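Local coordinates for protein NAD-dependent aldehyde dehydrogenase (PDB 5UJU) that probably oxidises aldehydes to carboxylic acids with NAD+ as the hydride acceptor, at residues D162-Y170 / S525-G533; S35-Y46 / F153-D162. All coordinates share one frame; numbering follows the deposited sequence.

Interaction 1: D162-Y170 / S525-G533; sequences DRALEAVAY and SAAFSDFHG. With EDO (1,2-ethanediol), chain G.
The backbone carbonyl of D530 is gripped end-on by the guanidinium of R163: NH1 lies 3.1 Å and NH2 2.9 Å from D530 O, with the oxygen only 7° out of the guanidinium plane. NH2 also makes a weak bond to S525 OG at the same edge. The flat group is sandwiched, with A527 CA 3.6 Å above the centre of one face and H532 CB offset over the other. A bend at chi2 (-69°) swings the R163 chain round to the loop although its CB points away from it. E166 steadies the group from one helical turn further on, its OE1 taking NH1 of R163 in a 2.8 Å salt bridge on the syn lone pair. The other oxygen, E166 OE2, accepts from the backbone N of F528 at 2.8 Å (161°), met from above the carboxylate plane, so one carboxylate ties the arginine and the loop together. The contact thus joins helix 158-175 to the irregular loop that follows strand 511-514 in the aldehyde dehydrogenase fold, at the face where the second subunit packs: D530 OD1 forms a salt bridge with K198 of that subunit, and D530 OD2 accepts from A526 N and from an ethanediol probably left by crystallisation. Apolar packing fills in beside the polar cluster. E166 CB makes an off-centre CH-pi contact with the F528 ring, and L165 CD2 reaches F528 CZ at 3.7 Å, the two side chains crossing at about a right angle; W34 meets the same ring edge-to-face. A527 CB touches both D162 CB and R163 CD. Two waters add bridges, one between D162 OD2 and A527 N, the other between R163 NE and S525 O; D162 OD1 is bonded to S35.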
# COMPACT_ATOMS: atom_id res chain seq x y z
N ASP A 162 10.15 -20.71 -2.80
CA ASP A 162 8.94 -20.43 -3.57
C ASP A 162 8.33 -19.08 -3.19
O ASP A 162 7.99 -18.27 -4.06
CB ASP A 162 7.90 -21.54 -3.35
CG ASP A 162 8.22 -22.82 -4.09
OD1 ASP A 162 9.00 -22.79 -5.06
OD2 ASP A 162 7.68 -23.88 -3.67
N ARG A 163 8.15 -18.84 -1.89
CA ARG A 163 7.51 -17.61 -1.44
C ARG A 163 8.38 -16.39 -1.72
O ARG A 163 7.87 -15.30 -1.98
CB ARG A 163 7.17 -17.70 0.06
CG ARG A 163 5.98 -18.63 0.40
CD ARG A 163 4.65 -18.05 -0.10
NE ARG A 163 3.50 -18.92 0.20
CZ ARG A 163 2.23 -18.62 -0.09
NH1 ARG A 163 1.92 -17.48 -0.71
NH2 ARG A 163 1.26 -19.48 0.22
N ALA A 164 9.70 -16.55 -1.61
CA ALA A 164 10.61 -15.47 -2.01
C ALA A 164 10.44 -15.17 -3.50
O ALA A 164 10.28 -14.02 -3.90
CB ALA A 164 12.05 -15.85 -1.68
N LEU A 165 10.42 -16.22 -4.33
CA LEU A 165 10.30 -16.02 -5.77
C LEU A 165 8.95 -15.40 -6.13
O LEU A 165 8.87 -14.54 -7.02
CB LEU A 165 10.44 -17.37 -6.48
CG LEU A 165 10.35 -17.27 -8.01
CD1 LEU A 165 11.63 -16.76 -8.57
CD2 LEU A 165 10.00 -18.59 -8.65
N GLU A 166 7.90 -15.80 -5.42
CA GLU A 166 6.59 -15.17 -5.57
C GLU A 166 6.66 -13.67 -5.31
O GLU A 166 6.10 -12.87 -6.07
CB GLU A 166 5.61 -15.85 -4.61
CG GLU A 166 4.21 -15.31 -4.68
CD GLU A 166 3.29 -16.04 -3.71
OE1 GLU A 166 3.63 -16.07 -2.50
OE2 GLU A 166 2.26 -16.57 -4.15
N ALA A 167 7.34 -13.27 -4.23
CA ALA A 167 7.48 -11.85 -3.93
C ALA A 167 8.24 -11.12 -5.03
O ALA A 167 7.87 -10.00 -5.41
CB ALA A 167 8.17 -11.68 -2.58
N VAL A 168 9.30 -11.73 -5.56
CA VAL A 168 10.06 -11.12 -6.65
C VAL A 168 9.18 -10.97 -7.89
O VAL A 168 9.21 -9.93 -8.57
CB VAL A 168 11.32 -11.95 -6.96
CG1 VAL A 168 12.01 -11.43 -8.22
CG2 VAL A 168 12.28 -11.91 -5.79
N ALA A 169 8.35 -11.98 -8.17
CA ALA A 169 7.48 -11.94 -9.34
C ALA A 169 6.45 -10.82 -9.23
O ALA A 169 6.21 -10.10 -10.21
CB ALA A 169 6.79 -13.30 -9.53
N TYR A 170 5.82 -10.67 -8.06
CA TYR A 170 4.89 -9.56 -7.86
C TYR A 170 5.59 -8.20 -8.01
O TYR A 170 5.04 -7.27 -8.61
CB TYR A 170 4.23 -9.66 -6.49
CG TYR A 170 2.99 -10.52 -6.50
CD1 TYR A 170 3.04 -11.86 -6.13
CD2 TYR A 170 1.78 -10.01 -6.95
CE1 TYR A 170 1.89 -12.67 -6.17
CE2 TYR A 170 0.63 -10.80 -6.99
CZ TYR A 170 0.70 -12.12 -6.60
OH TYR A 170 -0.43 -12.87 -6.66
N SER A 525 -0.13 -24.34 2.63
CA SER A 525 -0.46 -23.38 1.59
C SER A 525 0.65 -23.40 0.55
O SER A 525 1.83 -23.56 0.88
CB SER A 525 -0.67 -21.96 2.14
OG SER A 525 0.54 -21.32 2.50
N ALA A 526 0.27 -23.23 -0.71
CA ALA A 526 1.19 -23.27 -1.83
C ALA A 526 1.39 -21.87 -2.38
O ALA A 526 0.41 -21.16 -2.64
CB ALA A 526 0.69 -24.21 -2.93
N ALA A 527 2.65 -21.47 -2.54
CA ALA A 527 2.96 -20.24 -3.26
C ALA A 527 2.34 -20.29 -4.66
O ALA A 527 2.11 -21.36 -5.22
CB ALA A 527 4.49 -20.04 -3.38
N PHE A 528 2.06 -19.10 -5.22
CA PHE A 528 1.51 -18.91 -6.56
C PHE A 528 0.08 -19.41 -6.68
O PHE A 528 -0.42 -19.58 -7.80
CB PHE A 528 2.36 -19.57 -7.66
CG PHE A 528 3.83 -19.24 -7.58
CD1 PHE A 528 4.30 -18.01 -8.00
CD2 PHE A 528 4.74 -20.17 -7.08
CE1 PHE A 528 5.65 -17.71 -7.94
CE2 PHE A 528 6.08 -19.88 -7.00
CZ PHE A 528 6.54 -18.64 -7.43
N SER A 529 -0.59 -19.70 -5.57
CA SER A 529 -1.99 -20.07 -5.62
C SER A 529 -2.72 -19.62 -4.35
O SER A 529 -3.74 -18.93 -4.43
CB SER A 529 -2.15 -21.58 -5.84
OG SER A 529 -3.52 -21.95 -5.96
N ASP A 530 -2.17 -19.95 -3.18
CA ASP A 530 -2.80 -19.64 -1.90
C ASP A 530 -2.23 -18.34 -1.34
O ASP A 530 -1.03 -18.26 -1.06
CB ASP A 530 -2.61 -20.78 -0.91
CG ASP A 530 -3.12 -22.12 -1.45
OD1 ASP A 530 -4.21 -22.14 -2.07
OD2 ASP A 530 -2.44 -23.14 -1.26
N PHE A 531 -3.09 -17.35 -1.15
CA PHE A 531 -2.72 -16.17 -0.37
C PHE A 531 -2.59 -16.56 1.09
O PHE A 531 -3.54 -17.11 1.68
CB PHE A 531 -3.77 -15.07 -0.53
CG PHE A 531 -3.92 -14.56 -1.93
CD1 PHE A 531 -2.96 -13.71 -2.48
CD2 PHE A 531 -5.01 -14.94 -2.71
CE1 PHE A 531 -3.10 -13.25 -3.77
CE2 PHE A 531 -5.15 -14.48 -4.00
CZ PHE A 531 -4.19 -13.63 -4.54
N HIS A 532 -1.43 -16.29 1.68
CA HIS A 532 -1.20 -16.54 3.10
C HIS A 532 -1.63 -15.30 3.88
O HIS A 532 -0.97 -14.25 3.82
CB HIS A 532 0.26 -16.88 3.35
CG HIS A 532 0.59 -17.06 4.80
ND1 HIS A 532 0.28 -18.22 5.49
CD2 HIS A 532 1.19 -16.24 5.69
CE1 HIS A 532 0.68 -18.10 6.74
NE2 HIS A 532 1.24 -16.91 6.89
N GLY A 533 -2.73 -15.42 4.62
CA GLY A 533 -3.37 -14.27 5.23
C GLY A 533 -4.05 -13.39 4.19
O GLY A 533 -3.70 -13.45 3.00
C1 EDO G . -2.43 -27.09 -0.91
O1 EDO G . -1.60 -26.35 -0.01
C2 EDO G . -2.97 -26.19 -2.01
O2 EDO G . -3.86 -25.19 -1.50
O HOH W 1 5.16 -23.33 -1.69
O HOH W 2 4.27 -21.89 0.55

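Interaction 2: S35-Y46 / F153-D162; sequences SPFAEMPSPKVY and FQAGGPHAQD
A histidine-carboxylate hydrogen bond joins H159 to E39. NE2 donates to E39 OE1 at 2.6 Å and 162°, with the oxygen in the imidazole plane and the nitrogen nearly in line with the carboxylate C-O bond. E39 CG sits between its backbone N and carbonyl carbon (chi1 66°), and the extended chain beyond it carries the acid to the ring; OE2 pairs with K186 of the second subunit. Among the other polar contacts, S35 OG lies 2.7 Å from D162 OD1, a water donates to both F37 O and D162 OD2, and Q154 NE2 bonds weakly to E39 O. Y46 OH donates to A38 O at 2.7 Å, in the carbonyl plane on a lone pair, and N131 also bonds to this hydroxyl.

F153 carries most of the aromatic contacts. P41, at the middle of an inverse gamma turn, sets CB 3.7 Å from the F153 ring centroid in a CH-pi contact, while P158 CD covers the opposite face off-centre. The edge of F153 turns to the face of Y46 in a T-shaped pair, centroids 5.5 Å apart and planes at 89°. Separately, F37 takes Q161 CB over one face, and D162 OD1 lies at its rim.

Apolar packing adds F37 CB against P158 CB. Segment 35-46 is therefore held to helices 149-156 and 158-175 by aromatic and proline contacts flanked by carboxylates; the short H159-E39 bond and the salt bridge to K186 of the second subunit would probably favour an ionised E39.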
# COMPACT_ATOMS: atom_id res chain seq x y z
N SER A 35 6.04 -24.71 -9.06
CA SER A 35 7.20 -24.46 -8.20
C SER A 35 8.48 -24.79 -8.95
O SER A 35 8.63 -25.92 -9.44
CB SER A 35 7.14 -25.30 -6.92
OG SER A 35 8.37 -25.17 -6.21
N PRO A 36 9.43 -23.85 -9.05
CA PRO A 36 10.70 -24.17 -9.70
C PRO A 36 11.69 -24.87 -8.79
O PRO A 36 12.77 -25.25 -9.25
CB PRO A 36 11.23 -22.79 -10.10
CG PRO A 36 10.75 -21.91 -8.98
CD PRO A 36 9.39 -22.46 -8.57
N PHE A 37 11.37 -25.02 -7.50
CA PHE A 37 12.29 -25.59 -6.53
C PHE A 37 11.72 -26.93 -6.05
O PHE A 37 10.62 -26.97 -5.49
CB PHE A 37 12.51 -24.62 -5.37
CG PHE A 37 13.02 -23.25 -5.81
CD1 PHE A 37 14.25 -23.11 -6.44
CD2 PHE A 37 12.26 -22.10 -5.58
CE1 PHE A 37 14.72 -21.85 -6.85
CE2 PHE A 37 12.72 -20.84 -5.97
CZ PHE A 37 13.95 -20.71 -6.61
N ALA A 38 12.46 -28.00 -6.31
CA ALA A 38 11.99 -29.34 -5.99
C ALA A 38 11.85 -29.51 -4.48
O ALA A 38 12.83 -29.38 -3.74
CB ALA A 38 12.94 -30.39 -6.55
N GLU A 39 10.62 -29.79 -4.03
CA GLU A 39 10.38 -29.90 -2.60
C GLU A 39 10.86 -31.23 -2.03
O GLU A 39 11.05 -31.33 -0.81
CB GLU A 39 8.90 -29.71 -2.29
CG GLU A 39 8.03 -30.80 -2.85
CD GLU A 39 6.59 -30.68 -2.40
OE1 GLU A 39 6.21 -29.63 -1.84
OE2 GLU A 39 5.84 -31.66 -2.58
N MET A 40 11.06 -32.25 -2.86
CA MET A 40 11.57 -33.47 -2.23
C MET A 40 13.09 -33.44 -2.16
O MET A 40 13.75 -33.05 -3.13
CB MET A 40 11.12 -34.71 -2.98
CG MET A 40 9.61 -34.90 -2.99
SD MET A 40 8.89 -34.96 -1.33
CE MET A 40 9.67 -36.43 -0.65
N PRO A 41 13.67 -33.84 -1.01
CA PRO A 41 15.14 -33.88 -0.85
C PRO A 41 15.76 -35.09 -1.55
O PRO A 41 16.46 -35.91 -0.95
CB PRO A 41 15.31 -33.93 0.68
CG PRO A 41 14.09 -34.69 1.14
CD PRO A 41 12.97 -34.28 0.22
N SER A 42 15.53 -35.18 -2.87
CA SER A 42 15.86 -36.34 -3.68
C SER A 42 17.31 -36.28 -4.15
O SER A 42 17.79 -35.21 -4.53
CB SER A 42 14.94 -36.40 -4.90
OG SER A 42 15.34 -35.43 -5.86
N PRO A 43 18.02 -37.41 -4.14
CA PRO A 43 19.39 -37.41 -4.69
C PRO A 43 19.44 -37.04 -6.17
O PRO A 43 20.44 -36.47 -6.63
CB PRO A 43 19.87 -38.85 -4.45
CG PRO A 43 18.93 -39.42 -3.43
CD PRO A 43 17.62 -38.74 -3.67
N LYS A 44 18.38 -37.34 -6.92
CA LYS A 44 18.33 -36.97 -8.33
C LYS A 44 18.54 -35.48 -8.53
O LYS A 44 19.31 -35.06 -9.41
CB LYS A 44 16.99 -37.40 -8.93
N VAL A 45 17.91 -34.66 -7.70
CA VAL A 45 17.94 -33.21 -7.90
C VAL A 45 19.13 -32.56 -7.21
O VAL A 45 19.77 -31.67 -7.77
CB VAL A 45 16.60 -32.62 -7.42
CG1 VAL A 45 16.58 -31.10 -7.60
CG2 VAL A 45 15.44 -33.29 -8.16
N TYR A 46 19.44 -32.97 -5.98
CA TYR A 46 20.39 -32.26 -5.14
C TYR A 46 21.73 -32.98 -5.01
O TYR A 46 22.56 -32.57 -4.20
CB TYR A 46 19.78 -32.01 -3.76
CG TYR A 46 18.59 -31.08 -3.80
CD1 TYR A 46 18.77 -29.70 -3.80
CD2 TYR A 46 17.28 -31.57 -3.85
CE1 TYR A 46 17.68 -28.83 -3.84
CE2 TYR A 46 16.19 -30.71 -3.90
CZ TYR A 46 16.39 -29.34 -3.89
OH TYR A 46 15.32 -28.47 -3.93
N PHE A 153 13.38 -29.04 5.85
CA PHE A 153 13.84 -28.92 4.47
C PHE A 153 12.80 -28.21 3.60
O PHE A 153 13.11 -27.21 2.94
CB PHE A 153 14.13 -30.32 3.91
CG PHE A 153 14.63 -30.30 2.49
CD1 PHE A 153 16.00 -30.16 2.22
CD2 PHE A 153 13.75 -30.43 1.43
CE1 PHE A 153 16.46 -30.13 0.91
CE2 PHE A 153 14.21 -30.41 0.12
CZ PHE A 153 15.57 -30.25 -0.15
N GLN A 154 11.57 -28.70 3.58
CA GLN A 154 10.55 -28.12 2.71
C GLN A 154 10.21 -26.70 3.13
O GLN A 154 10.33 -25.75 2.33
CB GLN A 154 9.30 -28.99 2.70
CG GLN A 154 9.54 -30.38 2.20
CD GLN A 154 8.24 -31.08 1.84
OE1 GLN A 154 7.16 -30.66 2.26
NE2 GLN A 154 8.34 -32.13 1.04
N ALA A 155 9.79 -26.52 4.38
CA ALA A 155 9.39 -25.19 4.83
C ALA A 155 10.57 -24.24 4.93
O ALA A 155 10.41 -23.04 4.69
CB ALA A 155 8.67 -25.30 6.18
N GLY A 156 11.76 -24.73 5.28
CA GLY A 156 12.89 -23.83 5.39
C GLY A 156 13.58 -23.57 4.07
O GLY A 156 14.16 -22.50 3.88
N GLY A 157 13.50 -24.52 3.13
CA GLY A 157 14.20 -24.41 1.86
C GLY A 157 13.24 -24.13 0.72
O GLY A 157 12.71 -23.03 0.59
N PRO A 158 12.99 -25.14 -0.12
CA PRO A 158 12.16 -24.93 -1.33
C PRO A 158 10.87 -24.14 -1.16
O PRO A 158 10.61 -23.25 -1.97
CB PRO A 158 11.88 -26.37 -1.78
CG PRO A 158 13.10 -27.11 -1.37
CD PRO A 158 13.62 -26.47 -0.11
N HIS A 159 10.05 -24.43 -0.14
CA HIS A 159 8.79 -23.70 -0.00
C HIS A 159 9.04 -22.23 0.35
O HIS A 159 8.33 -21.35 -0.15
CB HIS A 159 7.89 -24.36 1.05
CG HIS A 159 7.31 -25.67 0.61
ND1 HIS A 159 6.45 -26.40 1.40
CD2 HIS A 159 7.46 -26.38 -0.53
CE1 HIS A 159 6.10 -27.50 0.77
NE2 HIS A 159 6.70 -27.52 -0.41
N ALA A 160 10.04 -21.96 1.19
CA ALA A 160 10.40 -20.57 1.48
C ALA A 160 10.95 -19.89 0.24
O ALA A 160 10.62 -18.73 -0.04
CB ALA A 160 11.42 -20.50 2.61
N GLN A 161 11.78 -20.62 -0.52
CA GLN A 161 12.30 -20.10 -1.77
C GLN A 161 11.17 -19.83 -2.77
O GLN A 161 11.19 -18.82 -3.48
CB GLN A 161 13.34 -21.07 -2.32
CG GLN A 161 14.55 -21.21 -1.40
CD GLN A 161 15.18 -22.58 -1.43
OE1 GLN A 161 14.87 -23.40 -2.30
NE2 GLN A 161 16.08 -22.84 -0.49
N ASP A 162 10.15 -20.71 -2.80
CA ASP A 162 8.94 -20.43 -3.57
C ASP A 162 8.33 -19.08 -3.19
O ASP A 162 7.99 -18.27 -4.06
CB ASP A 162 7.90 -21.54 -3.35
CG ASP A 162 8.22 -22.82 -4.09
OD1 ASP A 162 9.00 -22.79 -5.06
OD2 ASP A 162 7.68 -23.88 -3.67
O HOH W 3 8.68 -26.18 -3.48

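Overall arrangement
From the N terminus, the chain first runs through the loop and short helix of 35-46, which packs against residues 153-162. Interaction 2 closes this loop of 106 residues, mostly helix, against the ends of helices 149-156 and 158-175. Helix 158-175 then continues into interaction 1, whose partner arrives 354 residues later as the loop after strand 511-514. The two closures therefore follow in series, neither enclosing nor crossing the other, and D162 belongs to both. They also touch directly: L165 CD2 packs on P36 CG at 3.4 Å. One helix is thus tied to the N-terminal region and to the late loop, and the second subunit reaches both contacts.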